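Local coordinates for F5/8 type C domain protein (PDB 4ZRX) that is a putative alpha-L-fucosidase, probably hydrolysing alpha-linked fucose from glycans, and carries an additional F5/8 type C module likely to bind carbohydrate, at residues Ser384-Ile395 and Ile423-Val434; Thr355-Arg365 and Ser453-Glu461. One frame throughout, in Å; residues are numbered along the deposited sequence. Where two conformers were deposited one is given.

Contact 1: residues Ser384-Ile395 and Ile423-Val434. With EDO (1,2-ethanediol), chain F.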
loop_
_atom_site.group_PDB
_atom_site.type_symbol
_atom_site.label_atom_id
_atom_site.label_comp_id
_atom_site.label_asym_id
_atom_site.label_seq_id
_atom_site.Cartn_x
_atom_site.Cartn_y
_atom_site.Cartn_z
ATOM N N SER A 384 18.945 -24.085 10.597
ATOM C CA SER A 384 17.996 -23.014 10.182
ATOM C C SER A 384 17.996 -21.903 11.201
ATOM O O SER A 384 18.004 -22.207 12.372
ATOM C CB SER A 384 16.573 -23.545 10.135
ATOM O OG SER A 384 16.471 -24.418 9.066
ATOM N N GLU A 385 18.040 -20.664 10.718
ATOM C CA GLU A 385 17.779 -19.431 11.458
ATOM C C GLU A 385 16.636 -18.760 10.715
ATOM O O GLU A 385 16.701 -18.606 9.479
ATOM C CB GLU A 385 18.998 -18.504 11.409
ATOM C CG GLU A 385 18.790 -17.216 12.189
ATOM C CD GLU A 385 20.051 -16.358 12.344
ATOM O OE1 GLU A 385 20.923 -16.358 11.449
ATOM O OE2 GLU A 385 20.134 -15.641 13.354
ATOM N N ILE A 386 15.565 -18.418 11.429
ATOM C CA ILE A 386 14.385 -17.899 10.825
ATOM C C ILE A 386 13.890 -16.685 11.570
ATOM O O ILE A 386 14.070 -16.555 12.757
ATOM C CB ILE A 386 13.267 -18.983 10.759
ATOM C CG1 ILE A 386 12.921 -19.587 12.105
ATOM C CG2 ILE A 386 13.720 -20.097 9.831
ATOM C CD1 ILE A 386 11.628 -20.351 12.097
ATOM N N ASN A 387 13.221 -15.798 10.844
ATOM C CA ASN A 387 12.529 -14.657 11.412
ATOM C C ASN A 387 11.229 -14.287 10.722
ATOM O O ASN A 387 10.704 -13.145 10.927
ATOM C CB ASN A 387 13.480 -13.457 11.470
ATOM C CG ASN A 387 13.968 -13.031 10.106
ATOM O OD1 ASN A 387 13.479 -13.466 9.081
ATOM N ND2 ASN A 387 14.920 -12.122 10.095
ATOM N N LEU A 388 10.707 -15.239 9.920
ATOM C CA LEU A 388 9.538 -15.068 9.104
ATOM C C LEU A 388 8.877 -16.403 8.923
ATOM O O LEU A 388 9.520 -17.371 8.510
ATOM C CB LEU A 388 9.893 -14.441 7.728
ATOM C CG LEU A 388 8.883 -14.381 6.615
ATOM C CD1 LEU A 388 7.714 -13.632 7.013
ATOM C CD2 LEU A 388 9.544 -13.806 5.345
ATOM N N VAL A 389 7.609 -16.440 9.243
ATOM C CA VAL A 389 6.757 -17.632 9.018
ATOM C C VAL A 389 5.589 -17.220 8.164
ATOM O O VAL A 389 4.995 -16.148 8.371
ATOM C CB VAL A 389 6.344 -18.263 10.336
ATOM C CG1 VAL A 389 5.286 -19.365 10.188
ATOM C CG2 VAL A 389 7.541 -18.796 11.028
HETATM N N MSE A 390 5.243 -18.105 7.243
HETATM C CA MSE A 390 4.123 -17.940 6.341
HETATM C C MSE A 390 3.154 -19.107 6.510
HETATM O O MSE A 390 3.590 -20.279 6.572
HETATM C CB MSE A 390 4.648 -17.863 4.897
HETATM C CG MSE A 390 3.564 -17.587 3.905
HETATM SE SE MSE A 390 3.152 -19.131 2.957
HETATM C CE MSE A 390 4.445 -19.137 1.683
ATOM N N LEU A 391 1.872 -18.799 6.578
ATOM C CA LEU A 391 0.821 -19.769 6.710
ATOM C C LEU A 391 -0.228 -19.560 5.621
ATOM O O LEU A 391 -0.495 -18.387 5.242
ATOM C CB LEU A 391 0.159 -19.648 8.073
ATOM C CG LEU A 391 1.165 -19.560 9.228
ATOM C CD1 LEU A 391 0.460 -19.064 10.401
ATOM C CD2 LEU A 391 1.734 -20.909 9.513
ATOM N N GLN A 392 -0.848 -20.680 5.173
ATOM C CA GLN A 392 -2.006 -20.588 4.286
ATOM C C GLN A 392 -3.101 -21.546 4.706
ATOM O O GLN A 392 -2.778 -22.685 5.110
ATOM C CB GLN A 392 -1.622 -20.912 2.839
ATOM C CG GLN A 392 -0.506 -20.060 2.314
ATOM C CD GLN A 392 -0.244 -20.256 0.813
ATOM O OE1 GLN A 392 0.579 -21.094 0.423
ATOM N NE2 GLN A 392 -0.955 -19.523 -0.021
ATOM N N GLU A 393 -4.352 -21.142 4.500
ATOM C CA GLU A 393 -5.505 -22.014 4.615
ATOM C C GLU A 393 -5.977 -22.418 3.240
ATOM O O GLU A 393 -5.845 -21.675 2.265
ATOM C CB GLU A 393 -6.710 -21.290 5.280
ATOM C CG GLU A 393 -6.691 -21.157 6.691
ATOM C CD GLU A 393 -7.903 -20.374 7.211
ATOM O OE1 GLU A 393 -8.912 -21.019 7.489
ATOM O OE2 GLU A 393 -7.831 -19.153 7.398
ATOM N N ASP A 394 -6.666 -23.546 3.171
ATOM C CA ASP A 394 -7.307 -23.917 1.957
ATOM C C ASP A 394 -8.623 -23.214 1.778
ATOM O O ASP A 394 -9.703 -23.810 2.065
ATOM C CB ASP A 394 -7.568 -25.435 1.913
ATOM C CG ASP A 394 -8.165 -25.891 0.618
ATOM O OD1 ASP A 394 -8.321 -25.060 -0.323
ATOM O OD2 ASP A 394 -8.488 -27.149 0.539
ATOM N N ILE A 395 -8.566 -22.024 1.173
ATOM C CA ILE A 395 -9.728 -21.160 1.101
ATOM C C ILE A 395 -10.761 -21.667 0.085
ATOM O O ILE A 395 -11.873 -21.149 0.029
ATOM C CB ILE A 395 -9.364 -19.682 0.852
ATOM C CG1 ILE A 395 -8.548 -19.551 -0.420
ATOM C CG2 ILE A 395 -8.645 -19.115 2.070
ATOM C CD1 ILE A 395 -8.420 -18.119 -0.882
ATOM N N ILE A 423 -5.915 -16.389 9.069
ATOM C CA ILE A 423 -4.885 -16.739 8.130
ATOM C C ILE A 423 -5.383 -16.417 6.726
ATOM O O ILE A 423 -4.931 -15.483 6.139
ATOM C CB ILE A 423 -4.443 -18.215 8.282
ATOM C CG1 ILE A 423 -3.787 -18.394 9.647
ATOM C CG2 ILE A 423 -3.516 -18.575 7.162
ATOM C CD1 ILE A 423 -3.426 -19.808 9.971
ATOM N N GLY A 424 -6.400 -17.142 6.253
ATOM C CA GLY A 424 -6.930 -16.855 4.930
ATOM C C GLY A 424 -6.031 -17.407 3.843
ATOM O O GLY A 424 -5.370 -18.443 3.984
ATOM N N TYR A 425 -5.960 -16.659 2.746
ATOM C CA TYR A 425 -5.084 -17.048 1.681
ATOM C C TYR A 425 -3.622 -17.128 2.074
ATOM O O TYR A 425 -2.912 -18.115 1.731
ATOM C CB TYR A 425 -5.252 -16.098 0.486
ATOM C CG TYR A 425 -4.253 -16.329 -0.590
ATOM C CD1 TYR A 425 -4.315 -17.429 -1.390
ATOM C CD2 TYR A 425 -3.144 -15.497 -0.680
ATOM C CE1 TYR A 425 -3.327 -17.663 -2.361
ATOM C CE2 TYR A 425 -2.192 -15.717 -1.596
ATOM C CZ TYR A 425 -2.286 -16.793 -2.428
ATOM O OH TYR A 425 -1.261 -16.993 -3.321
ATOM N N LYS A 426 -3.165 -16.155 2.828
ATOM C CA LYS A 426 -1.765 -16.059 3.228
ATOM C C LYS A 426 -1.649 -15.093 4.370
ATOM O O LYS A 426 -2.178 -14.001 4.311
ATOM C CB LYS A 426 -0.908 -15.636 2.077
ATOM C CG LYS A 426 0.569 -15.631 2.313
ATOM C CD LYS A 426 1.377 -15.502 1.040
ATOM C CE LYS A 426 1.355 -16.783 0.294
ATOM N NZ LYS A 426 2.282 -16.814 -0.907
ATOM N N ARG A 427 -0.888 -15.494 5.390
ATOM C CA ARG A 427 -0.577 -14.656 6.532
ATOM C C ARG A 427 0.896 -14.872 6.860
ATOM O O ARG A 427 1.373 -16.042 6.904
ATOM C CB ARG A 427 -1.412 -15.054 7.714
ATOM C CG ARG A 427 -1.105 -14.314 9.040
ATOM C CD ARG A 427 -1.335 -12.828 8.954
ATOM N NE ARG A 427 -1.558 -12.228 10.282
ATOM C CZ ARG A 427 -0.668 -11.539 10.993
ATOM N NH1 ARG A 427 0.533 -11.194 10.560
ATOM N NH2 ARG A 427 -1.059 -11.067 12.166
HETATM N N MSE A 428 1.616 -13.771 7.021
HETATM C CA MSE A 428 3.020 -13.833 7.385
HETATM C C MSE A 428 3.260 -13.131 8.709
HETATM O O MSE A 428 2.638 -12.106 9.010
HETATM C CB MSE A 428 3.926 -13.294 6.312
HETATM C CG MSE A 428 3.790 -14.106 5.076
HETATM SE SE MSE A 428 5.014 -13.813 3.593
HETATM C CE MSE A 428 4.095 -12.401 2.715
ATOM N N LEU A 429 4.157 -13.720 9.481
ATOM C CA LEU A 429 4.549 -13.230 10.811
ATOM C C LEU A 429 6.031 -13.036 10.852
ATOM O O LEU A 429 6.793 -13.932 10.445
ATOM C CB LEU A 429 4.166 -14.255 11.869
ATOM C CG LEU A 429 2.691 -14.407 12.177
ATOM C CD1 LEU A 429 2.536 -15.637 13.064
ATOM C CD2 LEU A 429 2.162 -13.118 12.823
ATOM N N ARG A 430 6.466 -11.877 11.316
ATOM C CA ARG A 430 7.838 -11.568 11.481
ATOM C C ARG A 430 8.168 -11.466 12.981
ATOM O O ARG A 430 7.355 -11.011 13.803
ATOM C CB ARG A 430 8.205 -10.280 10.747
ATOM C CG ARG A 430 8.182 -10.456 9.235
ATOM C CD ARG A 430 8.734 -9.280 8.477
ATOM N NE ARG A 430 7.906 -8.079 8.614
ATOM C CZ ARG A 430 8.266 -6.870 8.165
ATOM N NH1 ARG A 430 9.470 -6.669 7.617
ATOM N NH2 ARG A 430 7.444 -5.845 8.264
ATOM N N PHE A 431 9.407 -11.783 13.319
ATOM C CA PHE A 431 9.823 -11.833 14.719
ATOM C C PHE A 431 11.330 -11.815 14.798
ATOM O O PHE A 431 11.994 -12.040 13.804
ATOM C CB PHE A 431 9.286 -13.102 15.411
ATOM C CG PHE A 431 9.504 -14.358 14.639
ATOM C CD1 PHE A 431 10.625 -15.094 14.805
ATOM C CD2 PHE A 431 8.524 -14.809 13.749
ATOM C CE1 PHE A 431 10.812 -16.261 14.085
ATOM C CE2 PHE A 431 8.718 -16.001 13.021
ATOM C CZ PHE A 431 9.869 -16.695 13.164
ATOM N N PRO A 432 11.895 -11.606 15.987
ATOM C CA PRO A 432 13.378 -11.597 16.048
ATOM C C PRO A 432 13.947 -12.968 15.721
ATOM O O PRO A 432 13.382 -13.976 16.173
ATOM C CB PRO A 432 13.693 -11.220 17.520
ATOM C CG PRO A 432 12.448 -10.523 17.980
ATOM C CD PRO A 432 11.272 -11.152 17.249
ATOM N N ALA A 433 15.032 -12.977 14.945
ATOM C CA ALA A 433 15.633 -14.197 14.470
ATOM C C ALA A 433 15.893 -15.184 15.599
ATOM O O ALA A 433 16.383 -14.820 16.685
ATOM C CB ALA A 433 16.939 -13.898 13.745
ATOM N N VAL A 434 15.578 -16.439 15.308
ATOM C CA VAL A 434 15.922 -17.543 16.197
ATOM C C VAL A 434 16.514 -18.708 15.427
ATOM O O VAL A 434 16.158 -18.960 14.260
ATOM C CB VAL A 434 14.697 -17.993 16.995
ATOM C CG1 VAL A 434 13.623 -18.605 16.101
ATOM C CG2 VAL A 434 15.082 -18.958 18.099
HETATM C C1 EDO F . 5.376 -15.154 -2.218
HETATM O O1 EDO F . 4.334 -15.686 -3.071
HETATM C C2 EDO F . 4.942 -14.821 -0.774
HETATM O O2 EDO F . 4.952 -16.030 0.004
HETATM O O HOH W 1 15.795 -10.782 12.819
HETATM O O HOH W 2 -0.455 -19.773 -2.921
HETATM O O HOH W 3 2.353 -19.465 -1.888
HETATM O O HOH W 4 -8.718 -17.071 8.723
HETATM O O HOH W 5 -4.400 -20.270 0.556
#
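Glu393 OE2 is gripped by two donors. Gly424 N approaches OE2 on the anti side of the carboxylate at 2.7 Å, with an N-H...O angle of 163°, and a water that accepts from Ile423 N donates to the same oxygen. Glu393 OE1 is bonded to Arg400 N, so both oxygens have partners and the carboxylate is held against rotation. Tyr425 O is a second shared acceptor. Gln392 NE2 reaches it at 3.0 Å with the oxygen close to the amide plane, and a water bridges it to Glu393 O. The same NE2 lies 3.8 Å above one face of the Tyr425 ring, displaced toward its rim, while Lys426 runs alongside Gln392. A further water joins Gln392 NE2 to Tyr425 OH, and that hydroxyl, like Lys426 NZ, meets Glu43. Gln392 OE1 takes Gln454 NE2.

Paired backbone bonds from Val389 to Leu429 and from Leu391 to Arg427 define a regular antiparallel ladder, its short axes at 163°. Between the pairs Ile386-Val434 and Leu388-Arg430 the register shifts by two, a beta bulge; Asn387 and Leu388 also face Tyr458 as a classic bulge. Phe431 fills this corner. Its chi1 of 48° sets CG between the backbone N and the carbonyl carbon, laying one ring face over Asn387 CA, a CH-pi contact of 3.9 Å to the centroid, while Val389 CG2 meets the ring edge in plane, 3.6 Å from Phe431 CE2. With an alanine here, the backbone of Asn387 would probably lose its aromatic cover and Val389 CG2 would face a gap.

The shared acceptor Tyr425 O and the outlying Glu43 thus probably hold the Gln392, Tyr425 and Lys426 side chains in place, whereas the bulge relies on apolar cover.

Contact 2: residues Thr355-Arg365 and Ser453-Glu461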
loop_
_atom_site.group_PDB
_atom_site.type_symbol
_atom_site.label_atom_id
_atom_site.label_comp_id
_atom_site.label_asym_id
_atom_site.label_seq_id
_atom_site.Cartn_x
_atom_site.Cartn_y
_atom_site.Cartn_z
ATOM N N THR A 355 14.654 -13.088 0.067
ATOM C CA THR A 355 13.930 -13.434 1.244
ATOM C C THR A 355 13.221 -14.807 1.093
ATOM O O THR A 355 13.295 -15.658 2.001
ATOM C CB THR A 355 12.853 -12.360 1.562
ATOM O OG1 THR A 355 13.491 -11.159 1.936
ATOM C CG2 THR A 355 11.962 -12.790 2.720
ATOM N N PHE A 356 12.627 -15.034 -0.075
ATOM C CA PHE A 356 11.854 -16.260 -0.287
ATOM C C PHE A 356 12.618 -17.368 -1.014
ATOM O O PHE A 356 12.009 -18.406 -1.347
ATOM C CB PHE A 356 10.500 -15.946 -0.947
ATOM C CG PHE A 356 9.639 -15.029 -0.115
ATOM C CD1 PHE A 356 9.108 -15.459 1.044
ATOM C CD2 PHE A 356 9.402 -13.731 -0.464
ATOM C CE1 PHE A 356 8.367 -14.618 1.868
ATOM C CE2 PHE A 356 8.681 -12.882 0.324
ATOM C CZ PHE A 356 8.145 -13.337 1.515
ATOM N N ALA A 357 13.914 -17.183 -1.227
ATOM C CA ALA A 357 14.703 -18.207 -1.970
ATOM C C ALA A 357 14.755 -19.551 -1.285
ATOM O O ALA A 357 14.669 -20.588 -1.989
ATOM C CB ALA A 357 16.103 -17.687 -2.266
ATOM N N ASP A 358 14.890 -19.554 0.042
ATOM C CA ASP A 358 15.176 -20.740 0.795
ATOM C C ASP A 358 14.174 -21.020 1.931
ATOM O O ASP A 358 14.349 -20.592 3.066
ATOM C CB ASP A 358 16.583 -20.598 1.358
ATOM C CG ASP A 358 17.064 -21.864 2.057
ATOM O OD1 ASP A 358 16.438 -22.950 1.969
ATOM O OD2 ASP A 358 18.077 -21.771 2.713
ATOM N N ASN A 359 13.107 -21.727 1.599
ATOM C CA ASN A 359 12.141 -22.146 2.572
ATOM C C ASN A 359 12.767 -23.190 3.484
ATOM O O ASN A 359 13.252 -24.187 3.022
ATOM C CB ASN A 359 10.952 -22.726 1.834
ATOM C CG ASN A 359 9.852 -23.150 2.728
ATOM O OD1 ASN A 359 9.888 -23.013 3.973
ATOM N ND2 ASN A 359 8.850 -23.695 2.084
ATOM N N ARG A 360 12.761 -22.936 4.766
ATOM C CA ARG A 360 13.434 -23.775 5.735
ATOM C C ARG A 360 12.578 -24.922 6.262
ATOM O O ARG A 360 13.095 -25.820 6.916
ATOM C CB ARG A 360 13.992 -22.955 6.887
ATOM C CG ARG A 360 14.953 -21.778 6.487
ATOM C CD ARG A 360 16.178 -22.237 5.672
ATOM N NE ARG A 360 16.980 -23.146 6.431
ATOM C CZ ARG A 360 18.160 -23.607 6.035
ATOM N NH1 ARG A 360 18.663 -23.310 4.834
ATOM N NH2 ARG A 360 18.814 -24.410 6.832
ATOM N N VAL A 361 11.285 -24.887 5.999
ATOM C CA VAL A 361 10.365 -25.938 6.439
ATOM C C VAL A 361 10.504 -27.103 5.430
ATOM O O VAL A 361 10.371 -26.905 4.231
ATOM C CB VAL A 361 8.934 -25.460 6.493
ATOM C CG1 VAL A 361 7.953 -26.554 6.798
ATOM C CG2 VAL A 361 8.825 -24.366 7.562
ATOM N N LYS A 362 10.666 -28.287 5.979
ATOM C CA LYS A 362 10.569 -29.504 5.204
ATOM C C LYS A 362 9.101 -29.950 5.378
ATOM O O LYS A 362 8.517 -29.889 6.458
ATOM C CB LYS A 362 11.475 -30.554 5.851
ATOM C CG LYS A 362 12.910 -30.161 6.017
ATOM C CD LYS A 362 13.733 -31.346 6.678
ATOM C CE LYS A 362 13.920 -32.450 5.693
ATOM N NZ LYS A 362 14.822 -33.512 6.229
ATOM N N ASN A 363 8.543 -30.442 4.335
ATOM C CA ASN A 363 7.242 -31.078 4.401
ATOM C C ASN A 363 6.148 -30.156 4.905
ATOM O O ASN A 363 5.226 -30.601 5.548
ATOM C CB ASN A 363 7.330 -32.403 5.111
ATOM C CG ASN A 363 8.507 -33.242 4.586
ATOM O OD1 ASN A 363 8.521 -33.635 3.397
ATOM N ND2 ASN A 363 9.483 -33.522 5.432
ATOM N N GLY A 364 6.274 -28.890 4.515
ATOM C CA GLY A 364 5.344 -27.840 4.897
ATOM C C GLY A 364 3.992 -27.849 4.170
ATOM O O GLY A 364 3.073 -27.136 4.572
ATOM N N ARG A 365 3.829 -28.690 3.143
ATOM C CA ARG A 365 2.553 -28.881 2.473
ATOM C C ARG A 365 1.763 -30.081 2.873
ATOM O O ARG A 365 0.836 -30.468 2.165
ATOM C CB ARG A 365 2.750 -28.971 0.982
ATOM C CG ARG A 365 3.334 -27.794 0.407
ATOM C CD ARG A 365 3.149 -27.865 -1.116
ATOM N NE ARG A 365 3.639 -26.704 -1.836
ATOM C CZ ARG A 365 4.867 -26.545 -2.321
ATOM N NH1 ARG A 365 5.810 -27.468 -2.162
ATOM N NH2 ARG A 365 5.146 -25.423 -2.992
ATOM N N SER A 453 -3.026 -25.519 4.620
ATOM C CA SER A 453 -2.424 -26.124 3.437
ATOM C C SER A 453 -0.944 -25.902 3.284
ATOM O O SER A 453 -0.248 -26.661 2.568
ATOM C CB SER A 453 -3.143 -25.661 2.170
ATOM O OG SER A 453 -3.195 -24.256 2.140
ATOM N N GLN A 454 -0.428 -24.884 3.908
ATOM C CA GLN A 454 1.032 -24.694 3.904
ATOM C C GLN A 454 1.519 -23.929 5.109
ATOM O O GLN A 454 0.919 -22.938 5.535
ATOM C CB GLN A 454 1.517 -23.982 2.651
ATOM C CG GLN A 454 3.071 -23.935 2.596
ATOM C CD GLN A 454 3.705 -23.449 1.288
ATOM O OE1 GLN A 454 4.825 -23.812 1.012
ATOM N NE2 GLN A 454 3.027 -22.607 0.532
ATOM N N VAL A 455 2.685 -24.363 5.589
ATOM C CA VAL A 455 3.497 -23.596 6.486
ATOM C C VAL A 455 4.885 -23.538 5.913
ATOM O O VAL A 455 5.455 -24.582 5.501
ATOM C CB VAL A 455 3.539 -24.308 7.878
ATOM C CG1 VAL A 455 4.474 -23.597 8.862
ATOM C CG2 VAL A 455 2.131 -24.335 8.473
ATOM N N ALA A 456 5.472 -22.351 5.924
ATOM C CA ALA A 456 6.789 -22.085 5.354
ATOM C C ALA A 456 7.542 -21.124 6.289
ATOM O O ALA A 456 6.925 -20.442 7.133
ATOM C CB ALA A 456 6.701 -21.530 3.966
ATOM N N ALA A 457 8.867 -21.084 6.208
ATOM C CA ALA A 457 9.658 -20.205 7.076
ATOM C C ALA A 457 10.933 -19.804 6.417
ATOM O O ALA A 457 11.512 -20.580 5.609
ATOM C CB ALA A 457 9.949 -20.865 8.423
ATOM N N TYR A 458 11.358 -18.591 6.708
ATOM C CA TYR A 458 12.456 -17.949 6.005
ATOM C C TYR A 458 13.238 -17.056 6.943
ATOM O O TYR A 458 12.809 -16.732 8.041
ATOM C CB TYR A 458 11.928 -17.069 4.842
ATOM C CG TYR A 458 10.982 -17.749 3.893
ATOM C CD1 TYR A 458 9.621 -17.744 4.133
ATOM C CD2 TYR A 458 11.459 -18.430 2.745
ATOM C CE1 TYR A 458 8.758 -18.386 3.284
ATOM C CE2 TYR A 458 10.558 -19.022 1.850
ATOM C CZ TYR A 458 9.229 -19.064 2.188
ATOM O OH TYR A 458 8.366 -19.631 1.286
ATOM N N TYR A 459 14.393 -16.657 6.457
ATOM C CA TYR A 459 15.197 -15.590 7.024
ATOM C C TYR A 459 15.115 -14.405 6.066
ATOM O O TYR A 459 15.543 -14.519 4.909
ATOM C CB TYR A 459 16.653 -15.994 7.208
ATOM C CG TYR A 459 17.414 -14.863 7.882
ATOM C CD1 TYR A 459 17.335 -14.687 9.269
ATOM C CD2 TYR A 459 18.150 -13.942 7.156
ATOM C CE1 TYR A 459 18.018 -13.622 9.893
ATOM C CE2 TYR A 459 18.811 -12.879 7.785
ATOM C CZ TYR A 459 18.726 -12.728 9.134
ATOM O OH TYR A 459 19.391 -11.712 9.814
ATOM N N ALA A 460 14.491 -13.318 6.524
ATOM C CA ALA A 460 14.393 -12.049 5.784
ATOM C C ALA A 460 15.444 -11.097 6.369
ATOM O O ALA A 460 15.411 -10.808 7.559
ATOM C CB ALA A 460 13.064 -11.450 5.929
ATOM N N GLU A 461 16.378 -10.640 5.550
ATOM C CA GLU A 461 17.365 -9.658 5.982
ATOM C C GLU A 461 16.643 -8.394 6.564
ATOM O O GLU A 461 15.785 -7.780 5.895
ATOM C CB GLU A 461 18.289 -9.332 4.788
ATOM C CG GLU A 461 19.756 -9.019 5.078
ATOM C CD GLU A 461 20.493 -10.118 5.851
ATOM O OE1 GLU A 461 20.810 -11.209 5.312
ATOM O OE2 GLU A 461 20.750 -9.871 7.019
HETATM O O HOH W 6 16.200 -11.185 2.690
HETATM O O HOH W 7 9.615 -19.861 -1.378
HETATM O O HOH W 8 15.429 -18.431 4.248
HETATM O O HOH W 9 6.378 -25.028 3.002
HETATM O O HOH W 10 -1.193 -28.868 1.335
#
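The Phe356 ring drives its edge into the face of Tyr458, and this T-shaped pair marks the dense part of the contact: the centroids are 5.0 Å apart, the planes stand at 84°, and Phe356 CD1 sits over the centre of the tyrosine ring. With CG beside its backbone N (chi1 -52°), Tyr458 lays its ring against residues 355-359, where Asn359 CB comes within 3.7 Å of Tyr458 CE2. Thr355 CG2 meets Ala460 CB at 3.6 Å and also lies over the Phe356 ring, so Thr355 and Phe356, of helix 339-356, pack on Tyr458 and on Ala460 just past strand 450-458.

Asn359 continues this close fit with polar means. Its OD1 accepts Ala457 N at 3.1 Å across the contact and Val361 N within its own loop, the latter closing an Asx turn. The two donors come from opposite faces of the amide plane, which should fix the rotation of the group. Arg360 N answers with a nearly straight bond (175°) to Ala457 O, 2.8 Å long. Val361 CG2 then packs on Ala457 CB.

Toward Arg365 the fit slackens. Val455 N still bonds to Gly364 O, and a CB on Gly364 would point at Val455 O and collide with it. Around that pair waters fill in: one accepts from Asn359 ND2 and donates to Gln454 OE1 and Val455 O, while Gln454 NE2 bonds to Gln392 OE1. Beyond it, another water donates to both Arg365 O and Ser453 O. Waters line the rim of the dense end too, one joining Thr355 OG1 to Glu461 N.

Side-chain packing and an asparagine oxygen that accepts two hydrogen bonds therefore fix the chain where it passes from helix 339-356 into the sandwich, whereas near Arg365 side chains interlock much less.

Helix 339-356, the last of the fucosidase-family barrel region, leads into 355-365, which 453-461 meets 87 residues later to close contact 2, the longer loop. Contact 1 is nested inside it: 384-395 is followed by strands 401-410 and 413-420 before 423-434 pairs with it. The contacts touch directly, because strands 388-393 and 450-458 are neighbours in one four-stranded antiparallel sheet: Leu388 O lies 2.8 Å from Tyr458 N, and Asn387 OD1 is equally close to Ala460 N. Contact 1 therefore joins that sheet's edge strand to its interior, while contact 2 ties the chain's entry into the beta-sandwich to its exit.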